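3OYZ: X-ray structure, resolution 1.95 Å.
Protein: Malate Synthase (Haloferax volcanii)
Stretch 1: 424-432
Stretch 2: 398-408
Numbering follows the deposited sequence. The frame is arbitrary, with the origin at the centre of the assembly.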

# COMPACT_ATOMS: atom_id res chain seq x y z
N VAL A 424 -37.33 -1.83 -14.48
CA VAL A 424 -36.12 -1.96 -13.65
C VAL A 424 -35.52 -0.58 -13.36
O VAL A 424 -35.18 -0.28 -12.20
CB VAL A 424 -35.04 -2.87 -14.29
CG1 VAL A 424 -33.82 -2.99 -13.35
CG2 VAL A 424 -35.61 -4.23 -14.65
N VAL A 425 -35.48 0.27 -14.38
CA VAL A 425 -35.00 1.64 -14.25
C VAL A 425 -35.74 2.43 -13.19
O VAL A 425 -35.08 3.12 -12.39
CB VAL A 425 -34.96 2.40 -15.58
CG1 VAL A 425 -34.63 3.88 -15.38
CG2 VAL A 425 -33.96 1.78 -16.53
N GLU A 426 -37.07 2.36 -13.16
CA GLU A 426 -37.84 3.30 -12.35
C GLU A 426 -37.79 2.77 -10.93
O GLU A 426 -37.82 3.56 -9.98
CB GLU A 426 -39.29 3.50 -12.83
CG GLU A 426 -39.45 4.40 -14.08
CD GLU A 426 -38.51 5.64 -14.14
OE1 GLU A 426 -38.37 6.38 -13.13
OE2 GLU A 426 -37.93 5.89 -15.23
N ARG A 427 -37.62 1.46 -10.79
CA ARG A 427 -37.37 0.89 -9.47
C ARG A 427 -36.05 1.35 -8.81
O ARG A 427 -36.06 1.68 -7.62
CB ARG A 427 -37.42 -0.64 -9.53
CG ARG A 427 -37.65 -1.27 -8.18
CD ARG A 427 -38.32 -2.61 -8.34
NE ARG A 427 -37.45 -3.76 -8.09
CZ ARG A 427 -37.16 -4.24 -6.89
NH1 ARG A 427 -37.61 -3.65 -5.79
NH2 ARG A 427 -36.39 -5.32 -6.79
N ALA A 428 -34.96 1.35 -9.58
CA ALA A 428 -33.60 1.77 -9.18
C ALA A 428 -33.64 3.22 -8.75
O ALA A 428 -33.19 3.58 -7.66
CB ALA A 428 -32.62 1.64 -10.32
N MET A 429 -34.24 4.05 -9.62
CA MET A 429 -34.42 5.44 -9.29
C MET A 429 -35.19 5.70 -8.01
O MET A 429 -35.12 6.82 -7.55
CB MET A 429 -35.01 6.26 -10.44
CG MET A 429 -34.18 6.24 -11.69
SD MET A 429 -32.45 6.63 -11.30
CE MET A 429 -32.41 8.39 -11.08
N GLU A 430 -35.82 4.70 -7.39
CA GLU A 430 -36.55 4.90 -6.14
C GLU A 430 -35.75 4.71 -4.85
O GLU A 430 -36.07 5.34 -3.85
CB GLU A 430 -37.76 3.96 -6.00
CG GLU A 430 -38.77 3.96 -7.14
CD GLU A 430 -39.82 5.05 -7.03
OE1 GLU A 430 -39.45 6.20 -6.68
OE2 GLU A 430 -41.00 4.74 -7.32
N VAL A 431 -34.78 3.80 -4.86
CA VAL A 431 -34.04 3.38 -3.67
C VAL A 431 -33.49 4.55 -2.86
O VAL A 431 -33.10 5.55 -3.45
CB VAL A 431 -32.87 2.48 -4.10
CG1 VAL A 431 -32.03 2.02 -2.93
CG2 VAL A 431 -33.40 1.30 -4.88
N GLY A 432 -33.44 4.42 -1.53
CA GLY A 432 -32.80 5.33 -0.57
C GLY A 432 -33.06 6.83 -0.71
O GLY A 432 -34.19 7.32 -0.53
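Stretch 2, residues 398-408: PISLFQDVYEN

Residues 398-408 form a continuous helix that began earlier in the chain, held by i-to-i+4 hydrogen bonds such as Gln403 N to Ile399 O (2.8 Å) and Tyr406 N to Phe402 O (2.8 Å). Stretch 1 opens in a helix that begins earlier in the chain, and it includes a type I turn from Ala428 to Val431, closed by the bond from Val431 N to Ala428 O (3.2 Å). The two helices cross at -106°, roughly perpendicular, with their axes 10.7 Å apart at closest approach. The backbones come nearest where the turn meets the first half of stretch 2: CA of Met429 lies 6.0 Å from CA of Gln403, and CA of Ala428 lies 6.6 Å from CA of Ile399.

Gln403 provides the polar link. Its chain is extended at chi2 (t), and Gln403 NE2 reaches the turn, donating to Ala428 O at 2.9 Å and, with a longer bond, to Val431 O at 3.3 Å. The amide thus ties together the carbonyls of the first and last residues of the turn.

Around this link the packing is apolar. Ile399 CG2 lies 4.1 Å from Val431 CB, while Ala428 CB lies 3.8 Å from Phe402 CD2. Val425 CG1 meets the edge of the Phe402 ring at CZ (3.9 Å) and also touches Tyr406 CE1 (3.6 Å). Met429 has the largest area covered by stretch 2. Its CA-to-CB bond points sideways, but the chain, m at all three chi angles, brings Met429 SD to 3.6 Å from Phe402 CE2 and Met429 CE to 3.6 Å from Tyr406 CD2. Met429 SD lies obliquely to both rings, 4.8 Å from the Phe402 centroid and 4.6 Å from the Tyr406 centroid. Met429 CE also lies 4.2 Å from Glu407 CG.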

# COMPACT_ATOMS: atom_id res chain seq x y z
N PRO A 398 -23.43 0.37 -6.43
CA PRO A 398 -23.78 0.24 -7.85
C PRO A 398 -25.10 0.93 -8.22
O PRO A 398 -25.19 1.48 -9.31
CB PRO A 398 -23.81 -1.27 -8.10
CG PRO A 398 -23.63 -1.94 -6.79
CD PRO A 398 -23.23 -0.92 -5.74
N ILE A 399 -26.03 1.03 -7.27
CA ILE A 399 -27.26 1.80 -7.44
C ILE A 399 -27.05 3.32 -7.42
O ILE A 399 -27.60 4.01 -8.28
CB ILE A 399 -28.32 1.48 -6.34
CG1 ILE A 399 -28.65 -0.01 -6.30
CG2 ILE A 399 -29.59 2.36 -6.52
CD1 ILE A 399 -28.65 -0.68 -7.66
N SER A 400 -26.30 3.84 -6.43
CA SER A 400 -25.97 5.26 -6.38
C SER A 400 -25.25 5.73 -7.63
O SER A 400 -25.50 6.81 -8.10
CB SER A 400 -25.11 5.62 -5.16
OG SER A 400 -25.77 5.13 -4.02
N LEU A 401 -24.40 4.88 -8.20
CA LEU A 401 -23.76 5.22 -9.43
C LEU A 401 -24.79 5.25 -10.56
O LEU A 401 -24.76 6.16 -11.37
CB LEU A 401 -22.67 4.21 -9.75
CG LEU A 401 -22.33 4.32 -11.22
CD1 LEU A 401 -21.38 5.41 -11.50
CD2 LEU A 401 -21.73 3.05 -11.75
N PHE A 402 -25.64 4.23 -10.65
CA PHE A 402 -26.66 4.23 -11.70
C PHE A 402 -27.48 5.52 -11.60
O PHE A 402 -27.64 6.25 -12.57
CB PHE A 402 -27.59 3.00 -11.59
CG PHE A 402 -28.75 3.09 -12.55
CD1 PHE A 402 -28.60 2.71 -13.87
CD2 PHE A 402 -29.95 3.70 -12.17
CE1 PHE A 402 -29.64 2.83 -14.80
CE2 PHE A 402 -31.02 3.83 -13.08
CZ PHE A 402 -30.85 3.44 -14.40
N GLN A 403 -27.99 5.82 -10.42
CA GLN A 403 -28.76 7.05 -10.21
C GLN A 403 -28.07 8.36 -10.60
O GLN A 403 -28.71 9.21 -11.25
CB GLN A 403 -29.19 7.14 -8.75
CG GLN A 403 -30.24 6.12 -8.29
CD GLN A 403 -30.44 6.18 -6.79
OE1 GLN A 403 -29.65 6.80 -6.09
NE2 GLN A 403 -31.48 5.53 -6.30
N ASP A 404 -26.80 8.51 -10.20
CA ASP A 404 -25.97 9.63 -10.62
C ASP A 404 -25.96 9.78 -12.13
O ASP A 404 -26.05 10.90 -12.61
CB ASP A 404 -24.50 9.52 -10.17
CG ASP A 404 -23.73 10.81 -10.38
OD1 ASP A 404 -24.17 11.85 -9.86
OD2 ASP A 404 -22.71 10.85 -11.09
N VAL A 405 -25.74 8.67 -12.83
CA VAL A 405 -25.63 8.59 -14.27
C VAL A 405 -26.98 8.93 -14.94
O VAL A 405 -27.04 9.73 -15.86
CB VAL A 405 -25.22 7.18 -14.70
CG1 VAL A 405 -25.49 7.05 -16.20
CG2 VAL A 405 -23.74 6.91 -14.44
N TYR A 406 -28.06 8.33 -14.47
CA TYR A 406 -29.39 8.66 -14.99
C TYR A 406 -29.70 10.16 -14.81
O TYR A 406 -29.99 10.83 -15.80
CB TYR A 406 -30.43 7.74 -14.34
CG TYR A 406 -31.77 7.71 -15.05
CD1 TYR A 406 -31.98 6.87 -16.14
CD2 TYR A 406 -32.82 8.52 -14.61
CE1 TYR A 406 -33.22 6.86 -16.79
CE2 TYR A 406 -34.06 8.52 -15.26
CZ TYR A 406 -34.24 7.70 -16.34
OH TYR A 406 -35.46 7.70 -16.98
N GLU A 407 -29.60 10.68 -13.59
CA GLU A 407 -29.75 12.12 -13.32
C GLU A 407 -28.95 13.08 -14.20
O GLU A 407 -29.41 14.19 -14.52
CB GLU A 407 -29.45 12.39 -11.83
CG GLU A 407 -30.68 12.25 -10.93
CD GLU A 407 -30.42 12.04 -9.44
OE1 GLU A 407 -29.46 11.31 -9.09
OE2 GLU A 407 -31.19 12.58 -8.61
N ASN A 408 -27.73 12.71 -14.60
CA ASN A 408 -26.84 13.68 -15.19
C ASN A 408 -26.58 13.39 -16.65
O ASN A 408 -25.91 14.18 -17.31
CB ASN A 408 -25.50 13.72 -14.42
CG ASN A 408 -25.64 14.41 -13.09
OD1 ASN A 408 -25.64 15.64 -13.01
ND2 ASN A 408 -25.74 13.63 -12.02